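Putative aminopeptidase (Leishmania major, PDB 5NTH) probably acts as an M17-family metalloaminopeptidase that binds manganese ions and removes residues from the N-termini of peptides. Local coordinates at residues A[30-35]-A[181-186]; A[276-281]-A[351-356]. All coordinates share one frame; numbering follows the deposited sequence.

Interaction 1 and interaction 2 join strands in two different sheets, one contact following the other along the chain. Their centres are 31 Å apart and their nearest atoms about 18 Å, so they do not touch. Interaction 1 is a parallel pairing at the edge of the six-stranded mixed sheet that includes strands of the N-terminal domain, away from the manganese and actinonin sites. Interaction 2 is an antiparallel pairing in the eight-stranded sheet of the catalytic domain. It comes closer to the active site: the side chain of L356 is about 9 Å from that of K298, a manganese ligand that also lines the actinonin pocket.

Interaction 1: residues A[30-35]-A[181-186]; sequences SNVTFT and LNVVMS
The carbonyl oxygen of L181 is approached by three groups of the facing strand. T33 N donates to L181 O at 2.9 Å, and V32 CA makes a CA-H...O contact with the same oxygen. T33 OG1 adds a weak hydrogen bond to L181 O at 3.5 Å. The hydroxyl reaches it because OG1 of T33 sits between its own backbone N and carbonyl carbon (chi1 62°). On either side the parallel pattern continues: L181 N donates almost straight to N31 O, as does V183 N to T33 O. T35 N donates to V183 O at 2.9 Å. S30 OG accepts from V32 N at 2.8 Å, an ST turn at S30.

The face bearing V32, F34, L181 and V183 is apolar. F34 and V183 lie side by side, with F34 CD2 3.6 Å from V183 CB, while M185 CE reaches F34 CD2 at 3.9 Å. V183 CG2 also meets V32 CG1 at 3.7 Å. F34 touches helices 148-156 and 203-221, and L181 and V183 pack on 148-156. L181 CD1 lies 3.7 Å from N31 OD1, which is hydrogen-bonded to Q214.

In the six-stranded mixed sheet, 32-34 is outermost within this chain, next to 181-185 and then 137-142. Main-chain bonds hold it there, while F34 and V183 give the pair an apolar face toward the helices.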
loop_
_atom_site.group_PDB
_atom_site.type_symbol
_atom_site.label_atom_id
_atom_site.label_comp_id
_atom_site.label_asym_id
_atom_site.label_seq_id
_atom_site.Cartn_x
_atom_site.Cartn_y
_atom_site.Cartn_z
ATOM N N SER A 30 34.104 25.951 -17.130
ATOM C CA SER A 30 34.194 25.609 -15.727
ATOM C C SER A 30 34.715 26.824 -14.961
ATOM O O SER A 30 35.077 27.850 -15.546
ATOM C CB SER A 30 35.075 24.373 -15.478
ATOM O OG SER A 30 36.351 24.677 -14.949
ATOM N N ASN A 31 34.740 26.702 -13.649
ATOM C CA ASN A 31 35.321 27.732 -12.824
ATOM C C ASN A 31 36.446 27.151 -12.041
ATOM O O ASN A 31 36.654 27.503 -10.878
ATOM C CB ASN A 31 34.261 28.352 -11.897
ATOM C CG ASN A 31 33.743 27.381 -10.825
ATOM O OD1 ASN A 31 33.931 26.131 -10.883
ATOM N ND2 ASN A 31 33.075 27.960 -9.825
ATOM N N VAL A 32 37.142 26.226 -12.693
ATOM C CA VAL A 32 38.306 25.589 -12.135
ATOM C C VAL A 32 39.534 25.969 -12.960
ATOM O O VAL A 32 39.516 25.989 -14.199
ATOM C CB VAL A 32 38.133 24.077 -12.098
ATOM C CG1 VAL A 32 39.341 23.417 -11.469
ATOM C CG2 VAL A 32 36.891 23.744 -11.295
ATOM N N THR A 33 40.603 26.282 -12.243
ATOM C CA THR A 33 41.883 26.552 -12.843
ATOM C C THR A 33 42.914 25.684 -12.162
ATOM O O THR A 33 42.702 25.158 -11.057
ATOM C CB THR A 33 42.264 28.047 -12.714
ATOM O OG1 THR A 33 42.384 28.437 -11.326
ATOM C CG2 THR A 33 41.236 28.904 -13.427
ATOM N N PHE A 34 44.050 25.550 -12.820
ATOM C CA PHE A 34 45.153 24.854 -12.210
ATOM C C PHE A 34 46.360 25.779 -12.209
ATOM O O PHE A 34 46.537 26.588 -13.121
ATOM C CB PHE A 34 45.438 23.563 -12.974
ATOM C CG PHE A 34 44.256 22.623 -13.042
ATOM C CD1 PHE A 34 43.227 22.850 -13.945
ATOM C CD2 PHE A 34 44.180 21.510 -12.205
ATOM C CE1 PHE A 34 42.155 21.992 -14.011
ATOM C CE2 PHE A 34 43.094 20.661 -12.243
ATOM C CZ PHE A 34 42.074 20.902 -13.149
ATOM N N THR A 35 47.184 25.662 -11.178
ATOM C CA THR A 35 48.394 26.470 -11.061
ATOM C C THR A 35 49.541 25.537 -10.730
ATOM O O THR A 35 49.424 24.678 -9.862
ATOM C CB THR A 35 48.226 27.572 -9.975
ATOM O OG1 THR A 35 47.309 28.577 -10.445
ATOM C CG2 THR A 35 49.573 28.255 -9.627
ATOM N N LEU A 181 37.650 28.023 -8.171
ATOM C CA LEU A 181 38.566 27.059 -7.536
ATOM C C LEU A 181 39.868 26.985 -8.279
ATOM O O LEU A 181 39.864 26.857 -9.483
ATOM C CB LEU A 181 37.972 25.662 -7.470
ATOM C CG LEU A 181 36.708 25.508 -6.638
ATOM C CD1 LEU A 181 35.502 25.868 -7.492
ATOM C CD2 LEU A 181 36.576 24.082 -6.144
ATOM N N ASN A 182 40.973 27.086 -7.544
ATOM C CA ASN A 182 42.323 27.072 -8.103
ATOM C C ASN A 182 43.061 25.814 -7.594
ATOM O O ASN A 182 43.408 25.717 -6.410
ATOM C CB ASN A 182 43.039 28.352 -7.696
ATOM C CG ASN A 182 44.472 28.424 -8.221
ATOM O OD1 ASN A 182 45.434 28.413 -7.436
ATOM N ND2 ASN A 182 44.620 28.463 -9.563
ATOM N N VAL A 183 43.265 24.840 -8.481
ATOM C CA VAL A 183 43.833 23.564 -8.058
ATOM C C VAL A 183 45.346 23.612 -8.161
ATOM O O VAL A 183 45.922 23.993 -9.197
ATOM C CB VAL A 183 43.308 22.344 -8.856
ATOM C CG1 VAL A 183 43.726 21.047 -8.181
ATOM C CG2 VAL A 183 41.785 22.348 -8.941
ATOM N N VAL A 184 45.959 23.192 -7.065
ATOM C CA VAL A 184 47.398 23.102 -6.940
ATOM C C VAL A 184 47.716 21.683 -6.539
ATOM O O VAL A 184 47.611 21.319 -5.374
ATOM C CB VAL A 184 47.939 24.071 -5.861
ATOM C CG1 VAL A 184 49.453 24.002 -5.778
ATOM C CG2 VAL A 184 47.517 25.496 -6.158
ATOM N N MET A 185 48.092 20.866 -7.501
ATOM C CA MET A 185 48.475 19.510 -7.156
ATOM C C MET A 185 49.964 19.421 -6.782
ATOM O O MET A 185 50.808 20.135 -7.352
ATOM C CB MET A 185 48.187 18.597 -8.323
ATOM C CG MET A 185 46.704 18.435 -8.596
ATOM S SD MET A 185 46.415 17.437 -10.071
ATOM C CE MET A 185 46.767 18.691 -11.331
ATOM N N SER A 186 50.294 18.511 -5.863
ATOM C CA SER A 186 51.703 18.266 -5.529
ATOM C C SER A 186 52.510 17.716 -6.754
ATOM O O SER A 186 53.628 18.168 -7.009
ATOM C CB SER A 186 51.860 17.408 -4.253
ATOM O OG SER A 186 51.185 16.172 -4.365
#

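Interaction 2: residues A[276-281]-A[351-356]; sequences LVTLRY and NISVTL
Strands 276-281 and 351-356 run antiparallel with 165° between their directions, the hydrogen-bonded pairs V277/L356, L279/V354 and Y281/I352 alternating with the non-hydrogen-bonded pairs T278/T355 and R280/S353.

The two threonines meet through their hydroxyls, T278 OG1 and T355 OG1 lying 2.6 Å apart in a hydrogen bond that either could donate. Each OG1 stands anti to its own carbonyl carbon, beside the backbone N, and the methyls are anti to the N; T355 CG2 then meets L276 CD2 at 3.9 Å. T278 CG2 comes to 3.7 Å from S353 OG, which is hydrogen-bonded to Q406. T278 CA makes a CA-H...O contact with V354 O, the oxygen that accepts from L279 N. Y401 of helix 391-404 packs against both threonines.

Farther along this face R280 and N351 lie side by side, their flat groups turned 38° apart. N351 OD1 comes to the guanidinium edge, 2.8 Å from R280 NH2, but at too poor an angle for a hydrogen bond; N351 ND2 is hydrogen-bonded to N292. R280 also has long, weak ion pairs with D246 and D407.

On the opposite face L279 CB meets V354 CG1 at 3.8 Å and Y281 CB meets I352 CG2 at 4.1 Å. Helix 323-341 packs on V354, L356 and Y281: V354 touches V328 and F332, and Y281 OH is hydrogen-bonded to K340.

The pairing thus fixes two inner strands of the catalytic sheet between helices. On one face the buried threonine hydroxyls are joined by a single short bond, in which one serves as donor and the other as acceptor; on the other, V354, L356 and Y281 meet helix 323-341.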
loop_
_atom_site.group_PDB
_atom_site.type_symbol
_atom_site.label_atom_id
_atom_site.label_comp_id
_atom_site.label_asym_id
_atom_site.label_seq_id
_atom_site.Cartn_x
_atom_site.Cartn_y
_atom_site.Cartn_z
ATOM N N LEU A 276 16.147 11.887 -32.329
ATOM C CA LEU A 276 17.452 11.258 -32.317
ATOM C C LEU A 276 18.439 12.275 -32.848
ATOM O O LEU A 276 18.303 12.780 -33.955
ATOM C CB LEU A 276 17.475 9.966 -33.119
ATOM C CG LEU A 276 16.947 8.763 -32.336
ATOM C CD1 LEU A 276 16.770 7.608 -33.279
ATOM C CD2 LEU A 276 17.892 8.334 -31.228
ATOM N N VAL A 277 19.412 12.610 -32.024
ATOM C CA VAL A 277 20.399 13.581 -32.399
ATOM C C VAL A 277 21.735 12.874 -32.283
ATOM O O VAL A 277 22.042 12.308 -31.222
ATOM C CB VAL A 277 20.383 14.787 -31.460
ATOM C CG1 VAL A 277 21.364 15.850 -31.948
ATOM C CG2 VAL A 277 18.979 15.353 -31.335
ATOM N N THR A 278 22.509 12.904 -33.373
ATOM C CA THR A 278 23.809 12.285 -33.402
ATOM C C THR A 278 24.844 13.264 -33.923
ATOM O O THR A 278 24.660 13.872 -34.980
ATOM C CB THR A 278 23.846 11.046 -34.278
ATOM O OG1 THR A 278 23.033 10.024 -33.696
ATOM C CG2 THR A 278 25.302 10.536 -34.403
ATOM N N LEU A 279 25.932 13.396 -33.163
ATOM C CA LEU A 279 27.097 14.181 -33.540
ATOM C C LEU A 279 28.203 13.197 -33.791
ATOM O O LEU A 279 28.328 12.213 -33.057
ATOM C CB LEU A 279 27.519 15.125 -32.410
ATOM C CG LEU A 279 26.729 16.428 -32.322
ATOM C CD1 LEU A 279 25.282 16.173 -31.951
ATOM C CD2 LEU A 279 27.365 17.402 -31.340
ATOM N N ARG A 280 29.011 13.462 -34.814
ATOM C CA ARG A 280 30.143 12.585 -35.138
ATOM C C ARG A 280 31.321 13.336 -35.773
ATOM O O ARG A 280 31.126 14.230 -36.604
ATOM C CB ARG A 280 29.685 11.463 -36.056
ATOM C CG ARG A 280 29.075 11.971 -37.363
ATOM C CD ARG A 280 29.011 10.901 -38.443
ATOM N NE ARG A 280 30.277 10.129 -38.550
ATOM C CZ ARG A 280 31.221 10.245 -39.487
ATOM N NH1 ARG A 280 31.115 11.121 -40.483
ATOM N NH2 ARG A 280 32.290 9.459 -39.420
ATOM N N TYR A 281 32.529 12.939 -35.372
ATOM C CA TYR A 281 33.789 13.490 -35.877
ATOM C C TYR A 281 34.626 12.364 -36.441
ATOM O O TYR A 281 34.778 11.327 -35.771
ATOM C CB TYR A 281 34.575 14.140 -34.745
ATOM C CG TYR A 281 35.750 15.023 -35.141
ATOM C CD1 TYR A 281 35.596 16.093 -36.017
ATOM C CD2 TYR A 281 37.002 14.836 -34.562
ATOM C CE1 TYR A 281 36.680 16.937 -36.332
ATOM C CE2 TYR A 281 38.099 15.656 -34.863
ATOM C CZ TYR A 281 37.946 16.712 -35.758
ATOM O OH TYR A 281 39.036 17.531 -36.056
ATOM N N ASN A 351 36.833 7.317 -35.875
ATOM C CA ASN A 351 35.527 7.972 -35.812
ATOM C C ASN A 351 34.879 7.905 -34.466
ATOM O O ASN A 351 34.804 6.825 -33.884
ATOM C CB ASN A 351 34.570 7.296 -36.755
ATOM C CG ASN A 351 34.963 7.496 -38.175
ATOM O OD1 ASN A 351 34.813 8.600 -38.709
ATOM N ND2 ASN A 351 35.491 6.445 -38.800
ATOM N N ILE A 352 34.384 9.048 -33.984
ATOM C CA ILE A 352 33.569 9.051 -32.775
ATOM C C ILE A 352 32.207 9.649 -33.051
ATOM O O ILE A 352 32.070 10.630 -33.776
ATOM C CB ILE A 352 34.263 9.730 -31.584
ATOM C CG1 ILE A 352 33.461 9.486 -30.295
ATOM C CG2 ILE A 352 34.480 11.210 -31.839
ATOM C CD1 ILE A 352 34.272 9.680 -29.027
ATOM N N SER A 353 31.205 9.037 -32.441
ATOM C CA SER A 353 29.798 9.313 -32.716
ATOM C C SER A 353 29.122 9.424 -31.371
ATOM O O SER A 353 29.452 8.689 -30.448
ATOM C CB SER A 353 29.282 8.125 -33.501
ATOM O OG SER A 353 27.892 8.015 -33.505
ATOM N N VAL A 354 28.220 10.365 -31.207
ATOM C CA VAL A 354 27.387 10.355 -29.987
ATOM C C VAL A 354 25.949 10.529 -30.391
ATOM O O VAL A 354 25.641 11.438 -31.153
ATOM C CB VAL A 354 27.802 11.395 -28.910
ATOM C CG1 VAL A 354 27.848 12.827 -29.451
ATOM C CG2 VAL A 354 26.876 11.292 -27.697
ATOM N N THR A 355 25.090 9.640 -29.888
ATOM C CA THR A 355 23.674 9.647 -30.219
ATOM C C THR A 355 22.833 9.953 -28.969
ATOM O O THR A 355 22.858 9.233 -27.977
ATOM C CB THR A 355 23.256 8.322 -30.877
ATOM O OG1 THR A 355 23.931 8.191 -32.132
ATOM C CG2 THR A 355 21.753 8.289 -31.139
ATOM N N LEU A 356 22.085 11.033 -29.040
ATOM C CA LEU A 356 21.199 11.409 -27.960
ATOM C C LEU A 356 19.800 10.947 -28.234
ATOM O O LEU A 356 19.186 11.369 -29.222
ATOM C CB LEU A 356 21.209 12.912 -27.790
ATOM C CG LEU A 356 22.630 13.413 -27.640
ATOM C CD1 LEU A 356 22.627 14.932 -27.603
ATOM C CD2 LEU A 356 23.246 12.827 -26.376
#